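Local structure of beta sliding clamp (Bartonella birtlesii LL-WM9, 6PTR) at residues D202-P210 with L233-S241. The protein probably tethers DNA polymerases and other proteins to DNA as a ring-shaped head-to-tail dimer, making replication processive. Numbering follows the deposited sequence.
Sequences DGMPGVIIP and LSETKIRFS. With EDO (1,2-ethanediol), chain Q.
S234 OG is gripped by two backbone amides of its own turn: T236 N, two residues on, at 3.1 Å and 157° (an ST turn), and K237 N, three on, at 3.1 Å and 152° (an ST motif). Adding S234 N to K237 O (3.0 Å) closes a tight hairpin, and S234 O packs on V207 CG1 at 3.9 Å without a polar bond. Contact between 202-210 and 233-241 is van der Waals, mostly between apolar side chains. L233 joins two of them: chi1 of 58° sets its CG between backbone N and carbonyl carbon, turning CD1 toward 202-210, where it lies 3.8 Å from both M204 CG and V207 CG2. M204 crosses this leucine at roughly a right angle. At the exposed margin E235 takes part through its aliphatic CG, 3.7 Å from P205 CB. Farther along, I209 CD1 meets I238 CD1 at 4.1 Å and F240 CZ at 4.2 Å, the latter at the ring edge near its plane. Strand 207-210 is outermost, within this chain, in one sheet and 237-242 an inner strand of another; V207, I209, L233, I238 and F240 contribute to the core between these sheets in the central clamp domain. F170 of strand 167-173 backs V207 and I209, F138 of strand 136-141 touches M204 and L233, and helix 211-221 begins directly after P210, its N-cap.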
loop_
_atom_site.group_PDB
_atom_site.type_symbol
_atom_site.label_atom_id
_atom_site.label_comp_id
_atom_site.label_asym_id
_atom_site.label_seq_id
_atom_site.Cartn_x
_atom_site.Cartn_y
_atom_site.Cartn_z
ATOM N N ASP C 202 40.459 -10.375 -16.180
ATOM C CA ASP C 202 41.413 -9.641 -16.995
ATOM C C ASP C 202 40.826 -9.459 -18.390
ATOM O O ASP C 202 40.308 -10.410 -18.988
ATOM C CB ASP C 202 42.755 -10.379 -17.058
ATOM N N GLY C 203 40.873 -8.227 -18.891
ATOM C CA GLY C 203 40.303 -7.915 -20.185
ATOM C C GLY C 203 38.802 -7.702 -20.206
ATOM O O GLY C 203 38.253 -7.435 -21.283
ATOM N N MET C 204 38.124 -7.819 -19.066
ATOM C CA MET C 204 36.679 -7.634 -19.029
ATOM C C MET C 204 36.325 -6.233 -19.508
ATOM O O MET C 204 36.905 -5.256 -19.010
ATOM C CB MET C 204 36.134 -7.822 -17.617
ATOM C CG MET C 204 34.619 -7.790 -17.569
ATOM S SD MET C 204 33.982 -7.661 -15.904
ATOM C CE MET C 204 33.872 -5.873 -15.737
ATOM N N PRO C 205 35.389 -6.087 -20.447
ATOM C CA PRO C 205 34.971 -4.748 -20.863
ATOM C C PRO C 205 34.174 -4.065 -19.764
ATOM O O PRO C 205 33.523 -4.716 -18.946
ATOM C CB PRO C 205 34.092 -5.018 -22.089
ATOM C CG PRO C 205 33.519 -6.367 -21.832
ATOM C CD PRO C 205 34.651 -7.139 -21.168
ATOM N N GLY C 206 34.230 -2.734 -19.753
ATOM C CA GLY C 206 33.353 -1.968 -18.879
ATOM C C GLY C 206 31.972 -1.913 -19.505
ATOM O O GLY C 206 31.822 -1.510 -20.666
ATOM N N VAL C 207 30.956 -2.322 -18.742
ATOM C CA VAL C 207 29.594 -2.412 -19.260
ATOM C C VAL C 207 28.605 -1.757 -18.305
ATOM O O VAL C 207 28.846 -1.608 -17.103
ATOM C CB VAL C 207 29.169 -3.875 -19.521
ATOM C CG1 VAL C 207 30.175 -4.575 -20.450
ATOM C CG2 VAL C 207 29.031 -4.635 -18.199
ATOM N N ILE C 208 27.457 -1.389 -18.858
ATOM C CA ILE C 208 26.395 -0.725 -18.097
ATOM C C ILE C 208 25.254 -1.721 -17.953
ATOM O O ILE C 208 24.591 -2.061 -18.939
ATOM C CB ILE C 208 25.921 0.560 -18.780
ATOM C CG1 ILE C 208 27.084 1.539 -18.945
ATOM C CG2 ILE C 208 24.776 1.214 -17.964
ATOM C CD1 ILE C 208 26.720 2.718 -19.861
ATOM N N ILE C 209 25.034 -2.204 -16.732
ATOM C CA ILE C 209 23.947 -3.150 -16.484
ATOM C C ILE C 209 22.654 -2.366 -16.311
ATOM O O ILE C 209 22.599 -1.476 -15.449
ATOM C CB ILE C 209 24.225 -3.984 -15.231
ATOM C CG1 ILE C 209 25.609 -4.618 -15.319
ATOM C CG2 ILE C 209 23.073 -4.982 -15.018
ATOM C CD1 ILE C 209 26.125 -5.160 -13.962
ATOM N N PRO C 210 21.601 -2.642 -17.084
ATOM C CA PRO C 210 20.371 -1.833 -16.982
ATOM C C PRO C 210 19.711 -1.902 -15.609
ATOM O O PRO C 210 19.759 -2.926 -14.914
ATOM C CB PRO C 210 19.452 -2.438 -18.054
ATOM C CG PRO C 210 20.390 -3.174 -18.980
ATOM C CD PRO C 210 21.512 -3.669 -18.134
ATOM N N LEU C 233 29.751 -12.357 -19.677
ATOM C CA LEU C 233 29.376 -11.155 -20.393
ATOM C C LEU C 233 30.126 -11.042 -21.704
ATOM O O LEU C 233 31.171 -11.669 -21.927
ATOM C CB LEU C 233 29.582 -9.872 -19.556
ATOM C CG LEU C 233 30.926 -9.450 -18.961
ATOM C CD1 LEU C 233 30.939 -7.940 -18.655
ATOM C CD2 LEU C 233 31.170 -10.233 -17.688
ATOM N N SER C 234 29.524 -10.257 -22.578
ATOM C CA SER C 234 30.108 -9.722 -23.795
ATOM C C SER C 234 29.911 -8.216 -23.743
ATOM O O SER C 234 29.520 -7.657 -22.713
ATOM C CB SER C 234 29.451 -10.336 -25.025
ATOM O OG SER C 234 28.108 -9.901 -25.114
ATOM N N GLU C 235 30.162 -7.548 -24.862
ATOM C CA GLU C 235 29.854 -6.127 -24.865
ATOM C C GLU C 235 28.381 -5.848 -25.148
ATOM O O GLU C 235 27.954 -4.695 -25.015
ATOM C CB GLU C 235 30.776 -5.404 -25.849
ATOM C CG GLU C 235 32.192 -5.317 -25.290
ATOM C CD GLU C 235 33.228 -5.000 -26.331
ATOM O OE1 GLU C 235 32.864 -4.397 -27.359
ATOM O OE2 GLU C 235 34.407 -5.361 -26.123
ATOM N N THR C 236 27.582 -6.876 -25.456
ATOM C CA THR C 236 26.163 -6.709 -25.739
ATOM C C THR C 236 25.226 -7.349 -24.715
ATOM O O THR C 236 24.089 -6.896 -24.601
ATOM C CB THR C 236 25.807 -7.274 -27.126
ATOM O OG1 THR C 236 26.035 -8.682 -27.152
ATOM C CG2 THR C 236 26.636 -6.601 -28.214
ATOM N N LYS C 237 25.645 -8.384 -23.989
ATOM C CA LYS C 237 24.753 -9.047 -23.038
ATOM C C LYS C 237 25.513 -9.467 -21.791
ATOM O O LYS C 237 26.719 -9.695 -21.823
ATOM C CB LYS C 237 24.085 -10.312 -23.630
ATOM C CG LYS C 237 23.003 -10.052 -24.676
ATOM C CD LYS C 237 22.318 -11.373 -25.037
ATOM C CE LYS C 237 21.070 -11.177 -25.888
ATOM N NZ LYS C 237 20.340 -12.469 -26.051
ATOM N N ILE C 238 24.785 -9.598 -20.687
ATOM C CA ILE C 238 25.349 -10.109 -19.447
ATOM C C ILE C 238 24.382 -11.135 -18.880
ATOM O O ILE C 238 23.164 -11.020 -19.054
ATOM C CB ILE C 238 25.625 -8.977 -18.431
ATOM C CG1 ILE C 238 26.375 -9.512 -17.215
ATOM C CG2 ILE C 238 24.317 -8.281 -17.993
ATOM C CD1 ILE C 238 26.960 -8.356 -16.339
ATOM N N ARG C 239 24.928 -12.166 -18.251
ATOM C CA ARG C 239 24.131 -13.273 -17.733
ATOM C C ARG C 239 24.587 -13.570 -16.319
ATOM O O ARG C 239 25.795 -13.622 -16.052
ATOM C CB ARG C 239 24.271 -14.518 -18.600
ATOM C CG ARG C 239 23.589 -15.748 -18.007
ATOM C CD ARG C 239 23.621 -16.917 -18.976
ATOM N NE ARG C 239 22.719 -16.688 -20.101
ATOM C CZ ARG C 239 22.686 -17.426 -21.209
ATOM N NH1 ARG C 239 23.517 -18.454 -21.358
ATOM N NH2 ARG C 239 21.819 -17.127 -22.175
ATOM N N PHE C 240 23.619 -13.741 -15.417
ATOM C CA PHE C 240 23.885 -14.126 -14.039
ATOM C C PHE C 240 23.205 -15.462 -13.801
ATOM O O PHE C 240 21.980 -15.562 -13.929
ATOM C CB PHE C 240 23.341 -13.098 -13.047
ATOM C CG PHE C 240 23.884 -11.727 -13.231
ATOM C CD1 PHE C 240 23.317 -10.856 -14.156
ATOM C CD2 PHE C 240 24.943 -11.281 -12.455
ATOM C CE1 PHE C 240 23.816 -9.582 -14.325
ATOM C CE2 PHE C 240 25.439 -9.983 -12.618
ATOM C CZ PHE C 240 24.884 -9.147 -13.558
ATOM N N SER C 241 23.983 -16.469 -13.431
ATOM C CA SER C 241 23.437 -17.784 -13.118
ATOM C C SER C 241 23.659 -18.054 -11.638
ATOM O O SER C 241 24.788 -17.993 -11.150
ATOM C CB SER C 241 24.086 -18.875 -13.975
ATOM O OG SER C 241 23.846 -18.620 -15.349
HETATM C C1 EDO Q . 17.952 -10.919 -23.481
HETATM O O1 EDO Q . 17.869 -10.199 -24.718
HETATM C C2 EDO Q . 17.190 -12.229 -23.629
HETATM O O2 EDO Q . 18.090 -13.272 -24.025
#